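Side-chain contacts in beta chain (Acipenser persicus, PDB 6IYH), which binds haem and, as the beta chain of a four-chain haemoglobin, probably carries oxygen reversibly in sturgeon blood: residues 15-19 with 20-24; 25-28 with 29-32; 95-99 with 100-104; 107-110 with 111-115. One frame throughout, in Å; residues are numbered along the deposited sequence. Where two conformers were deposited one is given.

Two helices of the globin fold, with the loops that lead into them, carry these four contacts. Contacts 1 and 2 follow one another along helix 19-33, the first at its N-terminal cap, with centres 13 Å apart; contacts 3 and 4 do the same on the second helix, with centres 18 Å apart. The helices meet at contact 4, which packs on contacts 1 and 2: Val22 CG1 lies 3.8 Å from Leu109 CD1, and Ala26 N lies 3.7 Å from Val112 CG2. Leu30 CD1 of contact 2 also lies 3.9 Å from His104 CB of contact 3. Contact 3 supplies four residues of the haem pocket, and the side chain of Leu30 comes to about 4 Å from the haem.

Contact 1 of 4, residues 15-19 with 20-24; sequences AKVNV and ESVGA
Asn18 and the first turn of helix 19-33 form a classic N-cap, where the globin chain leaves the loop after helix 4-14. The tight part is polar. Asn18 OD1 takes a nearly straight bond from Ser21 N at 3.1 Å (170°), the donor standing well above the amide's carbonyl plane, and a weak, bent one from Glu20 N. With CG anti to the backbone N (chi1 178°), the short side chain reaches forward to the first N-H groups of the helix, which is why asparagine suits this place: its carbonyl stands in for the acceptor that the missing previous turn would have given. The backbone O of Asn18 meanwhile receives Val22 N at 2.9 Å. Gly23 packs close as well, its N bonded to Val19 O.

On the inner flank Val17 CG1 meets Val22 CB at 4.1 Å, the two valines crossing at about a right angle; both are branched, apolar residues that also touch helix 100-117. The outer side is looser and wet. Glu20 reaches away, extended beyond CG, to a salt bridge with Lys64 through OE2, while one water spans the remaining polar ends, accepting from Asn18 ND2 at 3.2 Å and donating to Glu20 OE1 at 3.2 Å.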
loop_
_atom_site.group_PDB
_atom_site.type_symbol
_atom_site.label_atom_id
_atom_site.label_comp_id
_atom_site.label_asym_id
_atom_site.label_seq_id
_atom_site.Cartn_x
_atom_site.Cartn_y
_atom_site.Cartn_z
ATOM N N ALA B 15 17.353 -2.690 -25.584
ATOM C CA ALA B 15 18.078 -2.244 -26.783
ATOM C C ALA B 15 17.191 -1.511 -27.782
ATOM O O ALA B 15 17.717 -0.819 -28.684
ATOM C CB ALA B 15 18.739 -3.441 -27.446
ATOM N N LYS B 16 15.860 -1.604 -27.657
ATOM C CA LYS B 16 14.945 -0.934 -28.536
ATOM C C LYS B 16 14.195 0.212 -27.810
ATOM O O LYS B 16 13.298 0.759 -28.401
ATOM C CB LYS B 16 13.891 -1.878 -29.058
ATOM C CG LYS B 16 14.453 -3.033 -29.854
ATOM C CD LYS B 16 13.336 -3.884 -30.437
ATOM C CE LYS B 16 13.946 -4.546 -31.668
ATOM N NZ LYS B 16 13.131 -5.684 -32.154
ATOM N N VAL B 17 14.554 0.510 -26.569
ATOM C CA VAL B 17 13.809 1.611 -25.838
ATOM C C VAL B 17 14.407 2.988 -26.216
ATOM O O VAL B 17 15.578 3.241 -26.001
ATOM C CB VAL B 17 13.889 1.400 -24.308
ATOM C CG1 VAL B 17 13.538 2.682 -23.545
ATOM C CG2 VAL B 17 12.979 0.226 -23.908
ATOM N N ASN B 18 13.552 3.855 -26.678
ATOM C CA ASN B 18 13.846 5.250 -26.847
ATOM C C ASN B 18 13.639 5.894 -25.471
ATOM O O ASN B 18 12.503 6.099 -25.047
ATOM C CB ASN B 18 12.901 5.859 -27.892
ATOM C CG ASN B 18 13.115 7.355 -28.090
ATOM O OD1 ASN B 18 13.592 8.029 -27.211
ATOM N ND2 ASN B 18 12.716 7.865 -29.218
ATOM N N VAL B 19 14.734 6.238 -24.815
ATOM C CA VAL B 19 14.608 6.680 -23.398
ATOM C C VAL B 19 13.939 8.038 -23.306
ATOM O O VAL B 19 13.281 8.350 -22.301
ATOM C CB VAL B 19 15.969 6.697 -22.662
ATOM C CG1 VAL B 19 16.557 5.317 -22.521
ATOM C CG2 VAL B 19 17.008 7.568 -23.382
ATOM N N GLU B 20 13.996 8.844 -24.353
ATOM C CA GLU B 20 13.296 10.138 -24.366
ATOM C C GLU B 20 11.771 9.973 -24.454
ATOM O O GLU B 20 10.994 10.534 -23.652
ATOM C CB GLU B 20 13.744 10.955 -25.588
ATOM C CG GLU B 20 15.127 11.498 -25.404
ATOM C CD GLU B 20 15.683 12.188 -26.638
ATOM O OE1 GLU B 20 14.893 12.709 -27.455
ATOM O OE2 GLU B 20 16.894 12.171 -26.764
ATOM N N SER B 21 11.339 9.154 -25.393
ATOM C CA SER B 21 9.966 8.907 -25.575
ATOM C C SER B 21 9.330 8.108 -24.443
ATOM O O SER B 21 8.314 8.514 -23.894
ATOM C CB SER B 21 9.763 8.235 -26.896
ATOM O OG SER B 21 8.409 7.897 -27.119
ATOM N N VAL B 22 9.912 6.983 -24.098
ATOM C CA VAL B 22 9.382 6.153 -23.020
ATOM C C VAL B 22 9.483 6.894 -21.690
ATOM O O VAL B 22 8.568 6.878 -20.904
ATOM C CB VAL B 22 10.123 4.800 -22.945
ATOM C CG1 VAL B 22 9.890 4.007 -21.656
ATOM C CG2 VAL B 22 9.733 4.020 -24.199
ATOM N N GLY B 23 10.565 7.593 -21.457
ATOM C CA GLY B 23 10.765 8.288 -20.175
ATOM C C GLY B 23 9.792 9.463 -20.061
ATOM O O GLY B 23 9.150 9.600 -19.007
ATOM N N ALA B 24 9.631 10.264 -21.106
ATOM C CA ALA B 24 8.645 11.334 -21.089
ATOM C C ALA B 24 7.236 10.759 -20.848
ATOM O O ALA B 24 6.429 11.291 -20.025
ATOM C CB ALA B 24 8.657 12.147 -22.379
HETATM O O HOH W 1 12.683 11.093 -29.189
#

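Contact 2 of 4, residues 25-28 with 29-32; sequences QALV and RLLV
Leu27 meets two leucines of the next turn at once: its CD1 lies 3.9 Å from Leu30 CD2, and its CG lies 4.1 Å from Leu31 CD1. Both partners cross Leu27 at a slant. CG of Leu27 stands anti to its backbone N (chi1 -174°), which carries the branched end forward along the helix to them. Valine serves on the neighbouring flank, where Val28 CG1 faces Val32 CG2 at 4.2 Å, a short branched pair one turn apart.

The polar flank is formed by Gln25 and Arg29, whose long side chains are joined by a water. That water donates a hydrogen bond to Gln25 OE1 at 2.6 Å and accepts from Arg29 NE at 2.8 Å, lying in the guanidinium plane at its edge. Arginine's apolar stem is used too: Arg29 CG passes 3.4 Å from Gln25 O. NH1 and NH2 go on to a polar side chain and the backbone of a neighbouring subunit, so NE, NH1 and NH2 all have hydrogen-bonding partners.

Behind the side chains, regular backbone bonds set the spacing, among them Leu31 N to Leu27 O at 3.0 Å. Further out, Val59 of helix 57-75 covers Leu27, Val28 and Leu31, and Cys108 and Val112 of helix 100-117 back Arg29. An apolar face turned inward near the haem and an arginine at a subunit boundary are typical of this helix in tetrameric haemoglobins.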
loop_
_atom_site.group_PDB
_atom_site.type_symbol
_atom_site.label_atom_id
_atom_site.label_comp_id
_atom_site.label_asym_id
_atom_site.label_seq_id
_atom_site.Cartn_x
_atom_site.Cartn_y
_atom_site.Cartn_z
ATOM N N GLN B 25 6.878 9.725 -21.605
ATOM C CA GLN B 25 5.509 9.110 -21.485
ATOM C C GLN B 25 5.245 8.599 -20.081
ATOM O O GLN B 25 4.123 8.813 -19.556
ATOM C CB GLN B 25 5.250 8.027 -22.468
ATOM C CG GLN B 25 5.205 8.558 -23.863
ATOM C CD GLN B 25 5.036 7.485 -24.913
ATOM O OE1 GLN B 25 4.365 6.449 -24.680
ATOM N NE2 GLN B 25 5.485 7.803 -26.141
ATOM N N ALA B 26 6.238 7.927 -19.473
ATOM C CA ALA B 26 6.095 7.410 -18.170
ATOM C C ALA B 26 5.932 8.519 -17.109
ATOM O O ALA B 26 5.000 8.420 -16.225
ATOM C CB ALA B 26 7.304 6.498 -17.781
ATOM N N LEU B 27 6.746 9.573 -17.206
ATOM C CA LEU B 27 6.594 10.638 -16.199
ATOM C C LEU B 27 5.297 11.433 -16.408
ATOM O O LEU B 27 4.696 11.892 -15.430
ATOM C CB LEU B 27 7.792 11.572 -16.271
ATOM C CG LEU B 27 7.830 12.624 -15.182
ATOM C CD1 LEU B 27 7.758 12.061 -13.813
ATOM C CD2 LEU B 27 9.134 13.457 -15.308
ATOM N N VAL B 28 4.875 11.645 -17.671
ATOM C CA VAL B 28 3.616 12.271 -17.945
ATOM C C VAL B 28 2.480 11.536 -17.248
ATOM O O VAL B 28 1.615 12.156 -16.587
ATOM C CB VAL B 28 3.318 12.408 -19.447
ATOM C CG1 VAL B 28 1.921 12.888 -19.678
ATOM C CG2 VAL B 28 4.315 13.389 -20.036
ATOM N N ARG B 29 2.465 10.227 -17.444
ATOM C CA ARG B 29 1.480 9.407 -16.799
ATOM C C ARG B 29 1.543 9.491 -15.315
ATOM O O ARG B 29 0.476 9.591 -14.695
ATOM C CB ARG B 29 1.478 7.957 -17.302
ATOM C CG ARG B 29 0.989 7.841 -18.784
ATOM C CD ARG B 29 1.178 6.422 -19.288
ATOM N NE ARG B 29 0.908 6.412 -20.718
ATOM C CZ ARG B 29 -0.313 6.258 -21.231
ATOM N NH1 ARG B 29 -1.372 5.993 -20.458
ATOM N NH2 ARG B 29 -0.473 6.344 -22.531
ATOM N N LEU B 30 2.745 9.504 -14.707
ATOM C CA LEU B 30 2.837 9.625 -13.303
ATOM C C LEU B 30 2.121 10.910 -12.842
ATOM O O LEU B 30 1.325 10.939 -11.898
ATOM C CB LEU B 30 4.282 9.620 -12.805
ATOM C CG LEU B 30 4.422 9.797 -11.317
ATOM C CD1 LEU B 30 4.011 8.564 -10.572
ATOM C CD2 LEU B 30 5.811 10.231 -10.958
ATOM N N LEU B 31 2.462 12.003 -13.497
ATOM C CA LEU B 31 1.956 13.331 -13.072
ATOM C C LEU B 31 0.454 13.546 -13.351
ATOM O O LEU B 31 -0.233 14.284 -12.563
ATOM C CB LEU B 31 2.793 14.416 -13.751
ATOM C CG LEU B 31 4.262 14.457 -13.353
ATOM C CD1 LEU B 31 4.951 15.468 -14.272
ATOM C CD2 LEU B 31 4.393 14.876 -11.904
ATOM N N VAL B 32 -0.067 12.897 -14.388
ATOM C CA VAL B 32 -1.491 12.978 -14.687
ATOM C C VAL B 32 -2.282 11.997 -13.794
ATOM O O VAL B 32 -3.367 12.409 -13.234
ATOM C CB VAL B 32 -1.791 12.718 -16.191
ATOM C CG1 VAL B 32 -3.304 12.541 -16.425
ATOM C CG2 VAL B 32 -1.183 13.857 -17.016
HETATM O O HOH W 2 2.335 6.735 -23.082
#

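Contact 3 of 4, residues 95-99 with 100-104; sequences LHVDP and DNFQH. With HEM (protoporphyrin IX containing Fe), chain D.
The haem pocket and the N-terminal turn of helix 100-117 share this corner of the globin fold. After helix 85-94 ends, His96 takes a positive phi and turns the chain toward Val97, which lies along the haem: its CG1 is 3.8 Å from haem CAC. The same methyl touches Phe102 CE1 at 4.1 Å, so one branched residue fills the angle between cofactor and ring. Phe102 brings its edge to the porphyrin, with CHC in the ring plane and CD1 3.7 Å from it; the other flank of the ring packs on Pro99, whose CB is 4.0 Å from Phe102 CD2.

Asp98 caps the turn. Its CG lies anti to the backbone N (chi1 -175°), and OD1 accepts from Asp100 N at 2.8 Å on the anti side, close to the carboxylate plane. The backbone O of Asp98 is gripped twice, by Asn101 N at 3.0 Å and weakly by Asn101 ND2. That amide also bonds an acidic side chain of a neighbouring subunit, where asparagine's N-H group is well suited. Proline, which has no N-H to offer, fits the turn that leads into the helix.

The carboxylates of Asp98 and Asp100 lie side by side, OD1 to OD1 3.8 Å, with their planes 69° apart. Two like charges so close should repel; the Asp100 N-H, a water near both oxygens, the positive end of the helix dipole and a long, weak ion pair from Asp100 OD2 to a basic side chain of a neighbouring subunit probably offset this, though the pairing may still raise the proton affinity of one of them.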
loop_
_atom_site.group_PDB
_atom_site.type_symbol
_atom_site.label_atom_id
_atom_site.label_comp_id
_atom_site.label_asym_id
_atom_site.label_seq_id
_atom_site.Cartn_x
_atom_site.Cartn_y
_atom_site.Cartn_z
ATOM N N LEU B 95 14.444 14.915 -0.846
ATOM C CA LEU B 95 13.182 15.167 -1.576
ATOM C C LEU B 95 11.953 14.746 -0.776
ATOM O O LEU B 95 10.844 15.199 -1.081
ATOM C CB LEU B 95 13.182 14.443 -2.906
ATOM C CG LEU B 95 14.350 14.795 -3.852
ATOM C CD1 LEU B 95 14.096 14.014 -5.137
ATOM C CD2 LEU B 95 14.452 16.264 -4.204
ATOM N N HIS B 96 12.163 13.878 0.195
ATOM C CA HIS B 96 11.113 13.374 1.055
ATOM C C HIS B 96 10.019 12.654 0.250
ATOM O O HIS B 96 8.829 12.753 0.584
ATOM C CB HIS B 96 10.481 14.475 1.897
ATOM C CG HIS B 96 11.486 15.440 2.479
ATOM N ND1 HIS B 96 12.276 15.135 3.560
ATOM C CD2 HIS B 96 11.825 16.685 2.095
ATOM C CE1 HIS B 96 13.094 16.150 3.807
ATOM N NE2 HIS B 96 12.848 17.098 2.928
ATOM N N VAL B 97 10.439 11.871 -0.745
ATOM C CA VAL B 97 9.364 11.250 -1.616
ATOM C C VAL B 97 8.822 10.013 -0.900
ATOM O O VAL B 97 9.577 9.114 -0.482
ATOM C CB VAL B 97 9.956 10.810 -2.941
ATOM C CG1 VAL B 97 8.948 9.977 -3.759
ATOM C CG2 VAL B 97 10.497 11.963 -3.765
ATOM N N ASP B 98 7.485 9.959 -0.650
ATOM C CA ASP B 98 6.929 8.744 -0.094
ATOM C C ASP B 98 7.140 7.570 -1.048
ATOM O O ASP B 98 6.834 7.704 -2.246
ATOM C CB ASP B 98 5.452 8.846 0.197
ATOM C CG ASP B 98 4.915 7.617 0.887
ATOM O OD1 ASP B 98 4.752 6.521 0.263
ATOM O OD2 ASP B 98 4.640 7.707 2.068
ATOM N N PRO B 99 7.699 6.474 -0.542
ATOM C CA PRO B 99 8.102 5.372 -1.441
ATOM C C PRO B 99 6.967 4.702 -2.209
ATOM O O PRO B 99 7.238 4.021 -3.202
ATOM C CB PRO B 99 8.738 4.355 -0.509
ATOM C CG PRO B 99 8.968 5.064 0.772
ATOM C CD PRO B 99 8.132 6.263 0.873
ATOM N N ASP B 100 5.696 4.890 -1.793
ATOM C CA ASP B 100 4.609 4.367 -2.624
ATOM C C ASP B 100 4.609 4.936 -4.007
ATOM O O ASP B 100 4.220 4.284 -4.937
ATOM C CB ASP B 100 3.246 4.700 -1.995
ATOM C CG ASP B 100 2.925 3.830 -0.807
ATOM O OD1 ASP B 100 3.710 2.947 -0.444
ATOM O OD2 ASP B 100 1.842 3.999 -0.279
ATOM N N ASN B 101 5.140 6.142 -4.174
ATOM C CA ASN B 101 5.224 6.721 -5.479
ATOM C C ASN B 101 6.222 6.013 -6.422
ATOM O O ASN B 101 5.994 6.079 -7.641
ATOM C CB ASN B 101 5.566 8.156 -5.374
ATOM C CG ASN B 101 4.513 8.924 -4.614
ATOM O OD1 ASN B 101 3.384 8.964 -5.059
ATOM N ND2 ASN B 101 4.895 9.552 -3.523
ATOM N N PHE B 102 7.263 5.349 -5.915
ATOM C CA PHE B 102 8.115 4.529 -6.793
ATOM C C PHE B 102 7.300 3.407 -7.462
ATOM O O PHE B 102 7.548 3.074 -8.633
ATOM C CB PHE B 102 9.294 3.927 -6.003
ATOM C CG PHE B 102 10.167 4.974 -5.325
ATOM C CD1 PHE B 102 10.577 6.147 -6.003
ATOM C CD2 PHE B 102 10.606 4.772 -4.057
ATOM C CE1 PHE B 102 11.382 7.099 -5.351
ATOM C CE2 PHE B 102 11.416 5.730 -3.415
ATOM C CZ PHE B 102 11.783 6.861 -4.044
ATOM N N GLN B 103 6.318 2.835 -6.737
ATOM C CA GLN B 103 5.448 1.801 -7.261
ATOM C C GLN B 103 4.546 2.355 -8.299
ATOM O O GLN B 103 4.322 1.710 -9.347
ATOM C CB GLN B 103 4.646 1.105 -6.199
ATOM C CG GLN B 103 5.601 0.499 -5.183
ATOM C CD GLN B 103 5.012 -0.505 -4.210
ATOM O OE1 GLN B 103 5.616 -0.790 -3.131
ATOM N NE2 GLN B 103 3.896 -1.128 -4.597
ATOM N N HIS B 104 4.022 3.552 -8.049
ATOM C CA HIS B 104 3.222 4.226 -9.032
ATOM C C HIS B 104 4.019 4.453 -10.328
ATOM O O HIS B 104 3.527 4.214 -11.443
ATOM C CB HIS B 104 2.645 5.570 -8.546
ATOM C CG HIS B 104 1.721 5.417 -7.383
ATOM N ND1 HIS B 104 0.920 4.298 -7.198
ATOM C CD2 HIS B 104 1.478 6.220 -6.326
ATOM C CE1 HIS B 104 0.211 4.451 -6.097
ATOM N NE2 HIS B 104 0.499 5.622 -5.578
HETATM C CHA HEM D . 15.500 13.363 -9.421
HETATM C CHB HEM D . 15.704 8.740 -10.700
HETATM C CHC HEM D . 11.186 8.163 -9.012
HETATM C CHD HEM D . 11.089 12.774 -7.604
HETATM C C1A HEM D . 15.916 12.131 -9.870
HETATM C C2A HEM D . 17.157 11.944 -10.553
HETATM C C3A HEM D . 17.209 10.677 -10.928
HETATM C C4A HEM D . 15.999 10.051 -10.523
HETATM C CMA HEM D . 18.352 9.998 -11.684
HETATM C CAA HEM D . 18.252 12.967 -10.797
HETATM C CBA HEM D . 19.286 12.859 -9.680
HETATM C CGA HEM D . 20.462 13.816 -9.821
HETATM O O1A HEM D . 20.321 15.052 -9.729
HETATM O O2A HEM D . 21.610 13.375 -10.014
HETATM C C1B HEM D . 14.463 8.162 -10.358
HETATM C C2B HEM D . 14.123 6.782 -10.576
HETATM C C3B HEM D . 12.827 6.659 -10.169
HETATM C C4B HEM D . 12.440 7.931 -9.574
HETATM C CMB HEM D . 14.924 5.664 -11.267
HETATM C CAB HEM D . 11.897 5.509 -10.160
HETATM C CBB HEM D . 12.088 4.396 -10.892
HETATM C C1C HEM D . 10.697 9.354 -8.531
HETATM C C2C HEM D . 9.394 9.624 -7.965
HETATM C C3C HEM D . 9.384 10.948 -7.553
HETATM C C4C HEM D . 10.727 11.480 -7.795
HETATM C CMC HEM D . 8.296 8.626 -8.065
HETATM C CAC HEM D . 8.290 11.787 -7.000
HETATM C CBC HEM D . 7.028 11.334 -6.982
HETATM C C1D HEM D . 12.303 13.306 -8.075
HETATM C C2D HEM D . 12.593 14.724 -7.952
HETATM C C3D HEM D . 13.840 14.913 -8.406
HETATM C C4D HEM D . 14.241 13.576 -8.848
HETATM C CMD HEM D . 11.695 15.781 -7.303
HETATM C CAD HEM D . 14.616 16.216 -8.534
HETATM C CBD HEM D . 14.027 16.887 -9.809
HETATM C CGD HEM D . 14.626 18.220 -10.227
HETATM O O1D HEM D . 15.601 18.279 -10.997
HETATM O O2D HEM D . 14.078 19.259 -9.866
HETATM N NA HEM D . 15.237 10.987 -9.869
HETATM N NB HEM D . 13.471 8.788 -9.686
HETATM N NC HEM D . 11.466 10.496 -8.357
HETATM N ND HEM D . 13.312 12.569 -8.601
HETATM FE FE HEM D . 13.405 10.740 -9.092
HETATM O O HOH W 3 4.496 4.216 1.903
HETATM O O HOH W 4 7.491 1.441 -2.559
HETATM O O HOH W 5 12.443 11.202 -10.879
#

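Contact 4 of 4, residues 107-110 with 111-115; sequences DCLS and IVLAA. With PGO (S-1,2-propanediol), chain E.
Leu109 and Leu113, one turn apart, meet with CD1 of Leu109 4.2 Å from CG of Leu113. Their first torsions differ. The CG of Leu109 is anti to its backbone N (chi1 175°), sending its end forward along the helix, whereas Leu113 has CG anti to its carbonyl carbon (chi1 -66°), which brings it back over the preceding turn. There Leu113 CG sits 3.3 Å from Leu109 O, the very oxygen that accepts the hydrogen bond of Leu113 N at 2.8 Å. Ile111 leans back in a similar manner: CG1 lies 3.3 Å from Asp107 O, and CD1 continues past the same oxygen. Val112 sets CG2 3.3 Å from Cys108 O. Beta-branched residues and leucine thus cover the carbonyls of the turn before them.

All of this belongs to the middle of helix 100-117, a long helix of the globin fold, largely buried here; in this part each N-H from Ile111 to Ala115 bonds the carbonyl four residues earlier. One flank packs against helix 19-33, where Leu109 and Val112 reach Val22 and Gln25. Along another, Ile111 and Ala114 touch a neighbouring subunit; the small alanine is consistent with close approach of that chain.

Ser110 suits a buried place because its hydroxyl, anti to the backbone N, finds Tyr121 OH as a hydrogen-bonding partner. At the start of this segment, Asp107 holds a propanediol with its carboxylate, probably from the crystallisation liquor: OD2 accepts from propanediol O1 at 2.8 Å, and OD1 accepts from O2.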
loop_
_atom_site.group_PDB
_atom_site.type_symbol
_atom_site.label_atom_id
_atom_site.label_comp_id
_atom_site.label_asym_id
_atom_site.label_seq_id
_atom_site.Cartn_x
_atom_site.Cartn_y
_atom_site.Cartn_z
ATOM N N ASP B 107 4.534 1.221 -12.185
ATOM C CA ASP B 107 3.340 0.854 -12.927
ATOM C C ASP B 107 3.220 1.623 -14.213
ATOM O O ASP B 107 2.796 1.046 -15.268
ATOM C CB ASP B 107 2.070 1.094 -12.077
ATOM C CG ASP B 107 1.905 0.101 -10.897
ATOM O OD1 ASP B 107 2.590 -0.942 -10.848
ATOM O OD2 ASP B 107 0.930 0.380 -10.084
ATOM N N CYS B 108 3.527 2.934 -14.199
ATOM C CA CYS B 108 3.397 3.748 -15.388
ATOM C C CYS B 108 4.421 3.264 -16.418
ATOM O O CYS B 108 4.120 3.194 -17.589
ATOM C CB CYS B 108 3.626 5.220 -15.155
ATOM S SG CYS B 108 2.322 5.984 -14.123
ATOM N N LEU B 109 5.594 2.870 -15.960
ATOM C CA LEU B 109 6.659 2.403 -16.900
ATOM C C LEU B 109 6.257 1.113 -17.570
ATOM O O LEU B 109 6.360 1.004 -18.830
ATOM C CB LEU B 109 7.986 2.269 -16.148
ATOM C CG LEU B 109 9.112 1.671 -17.004
ATOM C CD1 LEU B 109 9.369 2.475 -18.225
ATOM C CD2 LEU B 109 10.382 1.507 -16.172
ATOM N N SER B 110 5.717 0.160 -16.800
ATOM C CA SER B 110 5.228 -1.096 -17.414
ATOM C C SER B 110 4.144 -0.855 -18.455
ATOM O O SER B 110 4.144 -1.438 -19.538
ATOM C CB SER B 110 4.755 -2.079 -16.346
ATOM O OG SER B 110 4.418 -3.307 -16.891
ATOM N N ILE B 111 3.175 -0.010 -18.105
ATOM C CA ILE B 111 2.135 0.452 -19.043
ATOM C C ILE B 111 2.708 1.067 -20.291
ATOM O O ILE B 111 2.280 0.741 -21.361
ATOM C CB ILE B 111 1.096 1.351 -18.316
ATOM C CG1 ILE B 111 0.270 0.517 -17.364
ATOM C CG2 ILE B 111 0.201 2.130 -19.222
ATOM C CD1 ILE B 111 -0.576 1.227 -16.286
ATOM N N VAL B 112 3.650 1.972 -20.151
ATOM C CA VAL B 112 4.272 2.565 -21.308
ATOM C C VAL B 112 5.008 1.475 -22.181
ATOM O O VAL B 112 4.969 1.587 -23.423
ATOM C CB VAL B 112 5.194 3.709 -20.910
ATOM C CG1 VAL B 112 6.030 4.185 -22.109
ATOM C CG2 VAL B 112 4.394 4.858 -20.426
ATOM N N LEU B 113 5.707 0.544 -21.548
ATOM C CA LEU B 113 6.407 -0.483 -22.322
ATOM C C LEU B 113 5.349 -1.303 -23.066
ATOM O O LEU B 113 5.530 -1.598 -24.218
ATOM C CB LEU B 113 7.227 -1.419 -21.462
ATOM C CG LEU B 113 8.406 -0.743 -20.776
ATOM C CD1 LEU B 113 9.093 -1.697 -19.858
ATOM C CD2 LEU B 113 9.390 -0.137 -21.758
ATOM N N ALA B 114 4.260 -1.689 -22.395
ATOM C CA ALA B 114 3.110 -2.384 -23.108
ATOM C C ALA B 114 2.609 -1.609 -24.309
ATOM O O ALA B 114 2.433 -2.149 -25.435
ATOM C CB ALA B 114 1.986 -2.646 -22.124
ATOM N N ALA B 115 2.346 -0.315 -24.120
ATOM C CA ALA B 115 1.844 0.555 -25.209
ATOM C C ALA B 115 2.866 0.639 -26.368
ATOM O O ALA B 115 2.450 0.637 -27.563
ATOM C CB ALA B 115 1.484 1.935 -24.670
HETATM C C1 PGO E . 0.084 -2.656 -8.278
HETATM C C2 PGO E . 1.334 -3.052 -9.091
HETATM C C3 PGO E . 1.726 -4.434 -8.773
HETATM O O1 PGO E . -0.642 -1.525 -8.828
HETATM O O2 PGO E . 2.556 -2.374 -8.760
#